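Local coordinates for protein putative L-alanine-DL-glutamate epimerase (Burkholderia xenovorans, PDB 3GO2) that probably acts as a racemase or epimerase of the mandelate racemase/muconate lactonizing enzyme family and binds magnesium, at residues S267-F272 with V288-T293. Residues are numbered along the deposited sequence; the frame is centred on the assembly and turned at random.
With MG (magnesium ion), chain C; MG (magnesium ion), chain B.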
ATOM      1  N   SER A 267      -9.589  22.530   1.750  1.00 13.11           N
ATOM      2  CA  SER A 267     -10.725  21.762   2.249  1.00 12.70           C
ATOM      3  C   SER A 267     -10.689  21.740   3.766  1.00 13.86           C
ATOM      4  O   SER A 267      -9.821  22.342   4.388  1.00 14.40           O
ATOM      5  CB  SER A 267     -10.695  20.319   1.700  1.00 13.00           C
ATOM      6  OG  SER A 267     -11.942  19.660   1.853  1.00 12.85           O
ATOM      7  N   CYS A 268     -11.649  21.042   4.343  1.00 13.30           N
ATOM      8  CA  CYS A 268     -11.638  20.572   5.739  1.00 13.95           C
ATOM      9  C   CYS A 268     -12.409  21.453   6.719  1.00 13.65           C
ATOM     10  O   CYS A 268     -12.408  21.125   7.908  1.00 13.87           O
ATOM     11  CB  CYS A 268     -10.243  20.326   6.283  1.00 13.90           C
ATOM     12  SG  CYS A 268      -9.172  19.308   5.240  1.00 16.10           S
ATOM     13  N   GLU A 269     -13.077  22.514   6.251  1.00 12.66           N
ATOM     14  CA  GLU A 269     -13.727  23.451   7.162  1.00 13.26           C
ATOM     15  C   GLU A 269     -14.846  22.842   7.988  1.00 13.14           C
ATOM     16  O   GLU A 269     -15.288  23.461   8.963  1.00 15.40           O
ATOM     17  CB  GLU A 269     -14.268  24.676   6.412  1.00 13.39           C
ATOM     18  CG  GLU A 269     -15.574  24.456   5.671  1.00 14.23           C
ATOM     19  CD  GLU A 269     -16.013  25.673   4.904  1.00 18.66           C
ATOM     20  OE1 GLU A 269     -17.179  25.711   4.530  1.00 20.95           O
ATOM     21  OE2 GLU A 269     -15.220  26.594   4.704  1.00 20.65           O
ATOM     22  N   THR A 270     -15.304  21.646   7.615  1.00 12.67           N
ATOM     23  CA  THR A 270     -16.411  21.016   8.295  1.00 12.55           C
ATOM     24  C   THR A 270     -15.967  19.865   9.188  1.00 12.20           C
ATOM     25  O   THR A 270     -16.828  19.114   9.670  1.00 12.82           O
ATOM     26  CB  THR A 270     -17.535  20.558   7.342  1.00 11.91           C
ATOM     27  OG1 THR A 270     -17.146  19.378   6.624  1.00 13.62           O
ATOM     28  CG2 THR A 270     -17.928  21.677   6.389  1.00 12.92           C
ATOM     29  N   LEU A 271     -14.661  19.703   9.373  1.00 11.79           N
ATOM     30  CA  LEU A 271     -14.113  18.544  10.078  1.00 11.96           C
ATOM     31  C   LEU A 271     -13.710  18.869  11.525  1.00 12.36           C
ATOM     32  O   LEU A 271     -13.357  20.017  11.858  1.00 11.01           O
ATOM     33  CB  LEU A 271     -12.896  18.016   9.338  1.00 12.31           C
ATOM     34  CG  LEU A 271     -13.056  17.632   7.883  1.00 11.51           C
ATOM     35  CD1 LEU A 271     -11.710  17.069   7.335  1.00 11.54           C
ATOM     36  CD2 LEU A 271     -14.201  16.643   7.698  1.00 13.03           C
ATOM     37  N   PHE A 272     -13.708  17.828  12.344  1.00 12.13           N
ATOM     38  CA  PHE A 272     -13.435  17.909  13.778  1.00 12.36           C
ATOM     39  C   PHE A 272     -12.257  17.026  14.211  1.00 12.89           C
ATOM     40  O   PHE A 272     -12.277  15.811  14.033  1.00 14.09           O
ATOM     41  CB  PHE A 272     -14.666  17.477  14.590  1.00 13.22           C
ATOM     42  CG  PHE A 272     -15.862  18.336  14.381  1.00 13.47           C
ATOM     43  CD1 PHE A 272     -16.165  19.363  15.259  1.00 14.72           C
ATOM     44  CD2 PHE A 272     -16.722  18.098  13.324  1.00 12.92           C
ATOM     45  CE1 PHE A 272     -17.290  20.140  15.058  1.00 13.58           C
ATOM     46  CE2 PHE A 272     -17.828  18.869  13.130  1.00 15.58           C
ATOM     47  CZ  PHE A 272     -18.112  19.894  14.001  1.00 14.67           C
ATOM     48  N   VAL A 288      -4.145  23.324   1.324  1.00 12.42           N
ATOM     49  CA  VAL A 288      -4.450  24.127   2.523  1.00 12.38           C
ATOM     50  C   VAL A 288      -5.564  23.488   3.318  1.00 11.86           C
ATOM     51  O   VAL A 288      -6.553  23.052   2.733  1.00 11.98           O
ATOM     52  CB  VAL A 288      -4.869  25.535   2.114  1.00 13.17           C
ATOM     53  CG1 VAL A 288      -5.297  26.362   3.338  1.00 12.23           C
ATOM     54  CG2 VAL A 288      -3.721  26.225   1.339  1.00 13.60           C
ATOM     55  N   ALA A 289      -5.403  23.423   4.637  1.00 11.39           N
ATOM     56  CA  ALA A 289      -6.445  22.916   5.513  1.00 11.85           C
ATOM     57  C   ALA A 289      -7.174  24.056   6.194  1.00 12.55           C
ATOM     58  O   ALA A 289      -6.550  24.861   6.892  1.00 13.73           O
ATOM     59  CB  ALA A 289      -5.873  21.916   6.531  1.00 12.83           C
ATOM     60  N   ILE A 290      -8.475  24.170   5.934  1.00 11.87           N
ATOM     61  CA  ILE A 290      -9.318  25.148   6.604  1.00 12.18           C
ATOM     62  C   ILE A 290      -9.785  24.554   7.926  1.00 12.17           C
ATOM     63  O   ILE A 290     -10.295  23.430   7.949  1.00 12.58           O
ATOM     64  CB  ILE A 290     -10.498  25.574   5.721  1.00 11.99           C
ATOM     65  CG1 ILE A 290      -9.950  26.213   4.428  1.00 15.97           C
ATOM     66  CG2 ILE A 290     -11.381  26.589   6.476  1.00 13.33           C
ATOM     67  CD1 ILE A 290     -10.949  26.194   3.300  1.00 18.20           C
ATOM     68  N   VAL A 291      -9.562  25.274   9.025  1.00 11.99           N
ATOM     69  CA  VAL A 291      -9.909  24.785  10.362  1.00 12.83           C
ATOM     70  C   VAL A 291     -11.002  25.677  10.924  1.00 13.19           C
ATOM     71  O   VAL A 291     -10.836  26.889  10.973  1.00 14.07           O
ATOM     72  CB  VAL A 291      -8.707  24.803  11.298  1.00 12.14           C
ATOM     73  CG1 VAL A 291      -9.096  24.303  12.688  1.00 14.12           C
ATOM     74  CG2 VAL A 291      -7.530  23.946  10.727  1.00 14.19           C
ATOM     75  N   ASP A 292     -12.123  25.091  11.301  1.00 12.87           N
ATOM     76  CA  ASP A 292     -13.193  25.886  11.930  1.00 13.13           C
ATOM     77  C   ASP A 292     -12.980  25.821  13.446  1.00 12.64           C
ATOM     78  O   ASP A 292     -13.286  24.824  14.092  1.00 11.97           O
ATOM     79  CB  ASP A 292     -14.577  25.428  11.504  1.00 13.21           C
ATOM     80  CG  ASP A 292     -15.650  26.429  11.895  1.00 14.61           C
ATOM     81  OD1 ASP A 292     -16.538  26.760  11.073  1.00 17.76           O
ATOM     82  OD2 ASP A 292     -15.529  26.951  13.017  1.00 14.19           O
ATOM     83  N   THR A 293     -12.385  26.884  13.980  1.00 12.64           N
ATOM     84  CA  THR A 293     -12.060  26.965  15.387  1.00 12.28           C
ATOM     85  C   THR A 293     -13.286  27.309  16.220  1.00 12.30           C
ATOM     86  O   THR A 293     -13.306  27.074  17.426  1.00 12.63           O
ATOM     87  CB  THR A 293     -10.925  27.976  15.699  1.00 13.28           C
ATOM     88  OG1 THR A 293     -11.448  29.304  15.770  1.00 14.71           O
ATOM     89  CG2 THR A 293      -9.784  27.886  14.683  1.00 13.97           C
TER
HETATM   90 MG    MG C 409     -18.600  17.695   9.022  1.00 16.25          MG
HETATM   91 MG    MG B 408     -16.267  27.629   2.597  1.00 41.45          MG
HETATM   92  O   HOH W   1     -12.449  22.375  10.603  1.00 14.19           O
HETATM   93  O   HOH W   2     -17.891  24.552   8.871  1.00 17.92           O
HETATM   94  O   HOH W   3     -18.004  27.727   3.012  1.00 29.23           O
HETATM   95  O   HOH W   4     -15.977  25.485   1.598  1.00 23.09           O
HETATM   96  O   HOH W   5     -19.780  16.766  10.851  1.00 16.17           O
HETATM   97  O   HOH W   6     -17.201  15.650   9.498  1.00 15.84           O
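At the C-terminal ends of two neighbouring parallel strands of the enolase-type barrel, Ser267 and Ala289 form a parallel bridge, after which the chain from Cys268 leaves the sheet and supplies ligands to two magnesium ions. Two backbone hydrogen bonds join the strands: Ser267 N donates to Val288 O, and Ile290 N gives Ser267 O a short, nearly straight bond of 2.7 Å. The ladder stops there. Cys268, at a positive phi of 98°, turns the chain out of the sheet and begins a type I turn, closed by the bond from Leu271 N to Cys268 O. Glu269 N, although 3.4 Å from Ile290 O, is badly angled for a bond; the CA-H of Glu269 makes a CH...O contact with that oxygen (CA to O 3.5 Å), and Cys268 CB also lies against it.

The CG2 branch of Ile290 packs against the base of the Glu269 side chain, 3.5 Å from Glu269 CB. Glu269 CG sits between the backbone N and carbonyl carbon (chi1 78°). With CD anti to CA (chi2 -177°), the chain runs out straight, and its carboxylate reaches a magnesium ion through OE2 at 2.6 Å, a site shared with Asp219 and Glu245.

Beyond the bridge a water links the two segments, donating to Cys268 O and Leu271 O and accepting from Asp292 N, while another donates to Glu269 O and weakly to Asp292 OD1. Asp292 CB lies 3.3 Å from Glu269 O; OD1 also bonds His318 and Tyr321, and OD2 caps the following helix at Trp295 N. A second magnesium ion takes Thr270 O at 2.4 Å, together with Tyr249 and Pro78 O of a neighbouring subunit.

Acidic ligands at the ends of successive strands, here Asp219, Glu245 and Glu269, are the hallmark of the metal site at the C-terminal mouth of enolase-superfamily barrels.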